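Local atomic coordinates of H127A/Y244A mutant of alginate lyase AlyC3 in complex with dimannuronate (Psychromonas sp., PDB entry 7C8F), a protein that probably cleaves the polysaccharide alginate by beta-elimination, as a PL7-family alginate lyase, here an engineered double mutant bound to dimannuronate. Residues G48-I53 with N78-H83; A240-Q245 with S251-N256. All coordinates share one frame; numbering follows the deposited sequence. Where two conformers were deposited one is given.

Contact 1 (G48-I53 with N78-H83); sequences GNFTGI and NEVRVH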
loop_
_atom_site.group_PDB
_atom_site.type_symbol
_atom_site.label_atom_id
_atom_site.label_comp_id
_atom_site.label_asym_id
_atom_site.label_seq_id
_atom_site.Cartn_x
_atom_site.Cartn_y
_atom_site.Cartn_z
ATOM N N GLY B 48 24.140 -16.150 -2.225
ATOM C CA GLY B 48 23.740 -17.433 -1.694
ATOM C C GLY B 48 24.862 -18.432 -1.529
ATOM O O GLY B 48 24.593 -19.584 -1.171
ATOM N N ASN B 49 26.108 -18.040 -1.779
ATOM C CA ASN B 49 27.228 -18.959 -1.611
ATOM C C ASN B 49 27.860 -18.701 -0.256
ATOM O O ASN B 49 28.590 -17.722 -0.068
ATOM C CB ASN B 49 28.247 -18.844 -2.735
ATOM C CG ASN B 49 29.188 -20.013 -2.736
ATOM O OD1 ASN B 49 29.308 -20.718 -1.728
ATOM N ND2 ASN B 49 29.852 -20.250 -3.858
ATOM N N PHE B 50 27.576 -19.600 0.681
ATOM C CA PHE B 50 28.107 -19.544 2.031
ATOM C C PHE B 50 29.424 -20.296 2.192
ATOM O O PHE B 50 29.917 -20.397 3.320
ATOM C CB PHE B 50 27.066 -20.071 3.028
ATOM C CG PHE B 50 26.054 -19.030 3.465
ATOM C CD1 PHE B 50 25.017 -18.633 2.617
ATOM C CD2 PHE B 50 26.142 -18.461 4.722
ATOM C CE1 PHE B 50 24.083 -17.682 3.019
ATOM C CE2 PHE B 50 25.225 -17.517 5.140
ATOM C CZ PHE B 50 24.188 -17.124 4.289
ATOM N N THR B 51 30.016 -20.796 1.103
ATOM C CA THR B 51 31.285 -21.509 1.218
ATOM C C THR B 51 32.309 -20.620 1.908
ATOM O O THR B 51 32.530 -19.476 1.500
ATOM C CB THR B 51 31.779 -21.894 -0.178
ATOM O OG1 THR B 51 30.875 -22.845 -0.763
ATOM C CG2 THR B 51 33.199 -22.507 -0.091
ATOM N N GLY B 52 32.914 -21.137 2.982
ATOM C CA GLY B 52 33.909 -20.399 3.734
ATOM C C GLY B 52 33.384 -19.422 4.769
ATOM O O GLY B 52 34.191 -18.832 5.502
ATOM N N ILE B 53 32.073 -19.220 4.864
ATOM C CA ILE B 53 31.501 -18.222 5.763
ATOM C C ILE B 53 31.308 -18.863 7.133
ATOM O O ILE B 53 30.417 -19.697 7.310
ATOM C CB ILE B 53 30.175 -17.678 5.219
ATOM C CG1 ILE B 53 30.387 -17.047 3.839
ATOM C CG2 ILE B 53 29.562 -16.679 6.199
ATOM C CD1 ILE B 53 31.322 -15.866 3.840
ATOM N N ASN B 78 22.191 -10.597 13.761
ATOM C CA ASN B 78 22.960 -11.630 13.079
ATOM C C ASN B 78 21.933 -12.604 12.500
ATOM O O ASN B 78 21.395 -13.442 13.229
ATOM C CB ASN B 78 23.898 -12.313 14.060
ATOM C CG ASN B 78 24.638 -13.477 13.442
ATOM O OD1 ASN B 78 24.568 -13.706 12.236
ATOM N ND2 ASN B 78 25.371 -14.220 14.274
ATOM N N GLU B 79 21.643 -12.468 11.210
ATOM C CA GLU B 79 20.498 -13.154 10.639
ATOM C C GLU B 79 20.780 -13.636 9.231
ATOM O O GLU B 79 21.441 -12.948 8.445
ATOM C CB GLU B 79 19.281 -12.215 10.543
ATOM C CG GLU B 79 18.729 -11.771 11.892
ATOM C CD GLU B 79 17.807 -10.577 11.778
ATOM O OE1 GLU B 79 18.149 -9.602 11.064
ATOM O OE2 GLU B 79 16.732 -10.622 12.404
ATOM N N VAL B 80 20.257 -14.810 8.910
ATOM C CA VAL B 80 20.128 -15.241 7.524
ATOM C C VAL B 80 18.857 -14.618 6.957
ATOM O O VAL B 80 17.784 -14.705 7.571
ATOM C CB VAL B 80 20.083 -16.775 7.443
ATOM C CG1 VAL B 80 19.537 -17.235 6.113
ATOM C CG2 VAL B 80 21.478 -17.372 7.677
ATOM N N ARG B 81 18.976 -13.978 5.794
ATOM C CA ARG B 81 17.892 -13.247 5.142
ATOM C C ARG B 81 17.576 -13.983 3.848
ATOM O O ARG B 81 18.395 -13.990 2.922
ATOM C CB ARG B 81 18.293 -11.789 4.891
ATOM C CG ARG B 81 17.179 -10.865 4.383
ATOM C CD ARG B 81 17.015 -10.902 2.857
ATOM N NE ARG B 81 16.378 -9.672 2.363
ATOM C CZ ARG B 81 15.348 -9.608 1.526
ATOM N NH1 ARG B 81 14.883 -8.412 1.142
ATOM N NH2 ARG B 81 14.801 -10.709 1.016
ATOM N N VAL B 82 16.425 -14.646 3.802
ATOM C CA VAL B 82 16.024 -15.387 2.610
ATOM C C VAL B 82 15.701 -14.393 1.502
ATOM O O VAL B 82 14.960 -13.428 1.707
ATOM C CB VAL B 82 14.842 -16.322 2.926
ATOM C CG1 VAL B 82 14.446 -17.130 1.703
ATOM C CG2 VAL B 82 15.189 -17.261 4.102
ATOM N N HIS B 83 16.271 -14.620 0.312
ATOM C CA HIS B 83 16.272 -13.589 -0.729
ATOM C C HIS B 83 14.903 -13.294 -1.328
ATOM O O HIS B 83 14.670 -12.166 -1.779
ATOM C CB HIS B 83 17.244 -13.977 -1.834
ATOM C CG HIS B 83 18.659 -13.631 -1.514
ATOM N ND1 HIS B 83 19.712 -14.495 -1.734
ATOM C CD2 HIS B 83 19.196 -12.497 -1.005
ATOM C CE1 HIS B 83 20.840 -13.901 -1.383
ATOM N NE2 HIS B 83 20.556 -12.688 -0.940
#
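Asn49 OD1, in the loop that brings Phe50 against Val80 and Gly48 against His83, is gripped by two donors of Thr51. The hydroxyl Thr51 OG1 donates to Asn49 OD1 over 2.8 Å, lying in the carbonyl plane on a lone pair at a C=O...donor angle of 140°. The backbone amide Thr51 N reaches Asn49 OD1 at 2.9 Å from a position tilted 29° out of that plane, which makes an Asx turn. A type II beta turn from Phe50 to Ile53 follows, closed by Ile53 N on Phe50 O at 2.9 Å; Gly52 sits in it with backbone angles at which a CB would collide with the carbonyl O of Thr51. These turns fix the loop while Phe50 leaves it toward strand 77-82, part of the larger antiparallel sheet of the PL7 jelly roll. Phe50 CZ meets Val80 CG2 at 4.3 Å, the methyl lying oblique to the ring; Val80 was modelled in two conformers, which leaves this touch doubtful. Leu24 of helix 18-25 packs on both side chains, and Gly48 O lies in plane at the edge of the Phe50 ring. Further along the segment 78-83, the imidazole of His83 presents its edge to the loop, with CE1 4.1 Å from Gly48 N near the ring plane. Its CG stands anti to the carbonyl carbon (chi1 -82°), which leaves Arg81 O above one face of the ring, toward the rim. His83 NE2 is hydrogen-bonded to Glu28 OE1, a bond to strand 27-31 that helps fix the ring's position.

Contact 2 (A240-Q245 with S251-N256); sequences AGVANQ and SEAHFN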
loop_
_atom_site.group_PDB
_atom_site.type_symbol
_atom_site.label_atom_id
_atom_site.label_comp_id
_atom_site.label_asym_id
_atom_site.label_seq_id
_atom_site.Cartn_x
_atom_site.Cartn_y
_atom_site.Cartn_z
ATOM N N ALA B 240 16.008 -15.223 9.964
ATOM C CA ALA B 240 16.193 -16.099 11.108
ATOM C C ALA B 240 17.585 -15.881 11.673
ATOM O O ALA B 240 18.547 -15.742 10.914
ATOM C CB ALA B 240 16.010 -17.573 10.721
ATOM N N GLY B 241 17.685 -15.866 13.000
ATOM C CA GLY B 241 18.970 -15.730 13.666
ATOM C C GLY B 241 18.758 -15.117 15.029
ATOM O O GLY B 241 17.906 -15.605 15.784
ATOM N N VAL B 242 19.474 -14.037 15.353
ATOM C CA VAL B 242 19.217 -13.266 16.569
ATOM C C VAL B 242 19.245 -11.784 16.248
ATOM O O VAL B 242 20.024 -11.327 15.404
ATOM C CB VAL B 242 20.220 -13.560 17.706
ATOM C CG1 VAL B 242 20.066 -14.969 18.202
ATOM C CG2 VAL B 242 21.645 -13.302 17.235
ATOM N N ALA B 243 18.374 -11.038 16.918
ATOM C CA ALA B 243 18.387 -9.585 16.908
ATOM C C ALA B 243 18.085 -9.154 18.333
ATOM O O ALA B 243 17.142 -9.665 18.943
ATOM C CB ALA B 243 17.351 -9.018 15.931
ATOM N N ASN B 244 18.889 -8.238 18.873
ATOM C CA ASN B 244 18.865 -7.934 20.301
ATOM C C ASN B 244 17.987 -6.730 20.578
ATOM O O ASN B 244 18.211 -5.648 20.018
ATOM C CB ASN B 244 20.271 -7.631 20.815
ATOM C CG ASN B 244 21.185 -8.820 20.747
ATOM O OD1 ASN B 244 20.743 -9.959 20.609
ATOM N ND2 ASN B 244 22.488 -8.564 20.859
ATOM N N GLN B 245 16.999 -6.917 21.453
ATOM C CA GLN B 245 16.280 -5.803 22.055
ATOM C C GLN B 245 16.503 -5.844 23.565
ATOM O O GLN B 245 15.559 -5.988 24.353
ATOM C CB GLN B 245 14.798 -5.834 21.663
ATOM C CG GLN B 245 14.555 -5.572 20.157
ATOM C CD GLN B 245 14.472 -6.848 19.307
ATOM O OE1 GLN B 245 14.105 -7.919 19.795
ATOM N NE2 GLN B 245 14.806 -6.729 18.019
ATOM N N SER B 251 23.302 -12.492 23.052
ATOM C CA SER B 251 22.301 -13.513 22.797
ATOM C C SER B 251 22.939 -14.688 22.066
ATOM O O SER B 251 23.984 -14.559 21.422
ATOM C CB SER B 251 21.189 -12.937 21.927
ATOM O OG SER B 251 21.748 -12.486 20.707
ATOM N N GLU B 252 22.280 -15.838 22.153
ATOM C CA GLU B 252 22.773 -17.060 21.536
ATOM C C GLU B 252 21.580 -17.950 21.241
ATOM O O GLU B 252 20.829 -18.306 22.157
ATOM C CB GLU B 252 23.767 -17.785 22.451
ATOM C CG GLU B 252 24.262 -19.090 21.868
ATOM C CD GLU B 252 25.387 -19.700 22.677
ATOM O OE1 GLU B 252 25.908 -19.010 23.581
ATOM O OE2 GLU B 252 25.747 -20.864 22.401
ATOM N N ALA B 253 21.388 -18.287 19.969
ATOM C CA ALA B 253 20.335 -19.190 19.535
ATOM C C ALA B 253 20.952 -20.369 18.799
ATOM O O ALA B 253 21.842 -20.189 17.956
ATOM C CB ALA B 253 19.336 -18.480 18.615
ATOM N N HIS B 254 20.469 -21.571 19.110
ATOM C CA HIS B 254 20.899 -22.804 18.457
ATOM C C HIS B 254 19.750 -23.346 17.621
ATOM O O HIS B 254 18.675 -23.641 18.155
ATOM C CB HIS B 254 21.351 -23.841 19.489
ATOM C CG HIS B 254 22.639 -23.483 20.161
ATOM N ND1 HIS B 254 23.426 -24.419 20.799
ATOM C CD2 HIS B 254 23.282 -22.297 20.294
ATOM C CE1 HIS B 254 24.497 -23.826 21.295
ATOM N NE2 HIS B 254 24.434 -22.538 21.007
ATOM N N PHE B 255 19.961 -23.451 16.309
ATOM C CA PHE B 255 18.950 -23.963 15.391
ATOM C C PHE B 255 19.318 -25.395 15.012
ATOM O O PHE B 255 20.254 -25.618 14.234
ATOM C CB PHE B 255 18.909 -23.116 14.118
ATOM C CG PHE B 255 18.198 -21.785 14.264
ATOM C CD1 PHE B 255 18.763 -20.741 14.984
ATOM C CD2 PHE B 255 16.993 -21.563 13.614
ATOM C CE1 PHE B 255 18.114 -19.506 15.095
ATOM C CE2 PHE B 255 16.340 -20.317 13.711
ATOM C CZ PHE B 255 16.901 -19.299 14.454
ATOM N N ASN B 256 18.571 -26.366 15.537
ATOM C CA ASN B 256 18.744 -27.744 15.088
ATOM C C ASN B 256 18.221 -27.938 13.669
ATOM O O ASN B 256 18.646 -28.869 12.973
ATOM C CB ASN B 256 18.038 -28.682 16.074
ATOM C CG ASN B 256 18.141 -30.142 15.685
ATOM O OD1 ASN B 256 19.222 -30.733 15.711
ATOM N ND2 ASN B 256 17.003 -30.745 15.355
#
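The amide of Asn244 meets the hydroxyl of Ser251 across two strands of different sheets. The short segments run roughly antiparallel, at 149°, yet their axes come no closer than 7.6 Å and no backbone hydrogen bond joins them; side chains bridge the gap, as between the stacked sheets of a jelly roll. Asn244 offers its oxygen to the serine: Ser251 OG donates to Asn244 OD1 at 2.7 Å, in the carbonyl plane and on a lone pair. Ser251 OG lies between its backbone N and carbonyl carbon (chi1 59°), a setting that turns it to both Asn244 and Val242, whose CB is 3.5 Å away. Beside this pair Val242 and Ala253 point at each other, Val242 CG1 meeting Ala253 CB at 3.6 Å. Further along, Phe255 packs against the bend at Gly241: Phe255 CZ is 3.8 Å from Gly241 N, oblique to the ring, while Gly241 O lies in the ring plane at its edge. Phe255 CE2 also reaches Ala240 CB at 4.1 Å, and Phe69 meets the ring with its plane turned by about 70°. Asn244 ND2 is hydrogen-bonded to Met71 O and Asn73 O, which helps hold the amide in its rotation. With an alanine in place of Asn244, Ser251 OG would probably lose this acceptor, and Met71 O and Asn73 O the ND2 donor. Met71 O is also a partner of Ser251 OG, so the one hydroxyl proton is probably shared between two acceptors, whereas the Phe255 end has no hydrogen bond across the contact and rests on van der Waals packing.

Contact 1 closes before contact 2 opens along the chain, and their centres lie 15 Å apart. They meet in the larger antiparallel sheet, where strand 77-82 neighbours strands 235-240 and 242-245: Val80 N lies 2.8 Å from Ala240 O, and Asn78 N the same distance from Val242 O, both probable hydrogen bonds. Contact 1 packs the 48-53 loop on that strand, whereas contact 2 reaches from the next strands to strand 250-264 of the second sheet. Together they link a loop, one sheet and its opposite sheet in series. In contact 2 the side chain of Asn244 is about 9 Å from a bound mannuronate, while Arg77, a residue of the glycan pocket, immediately precedes 78-83.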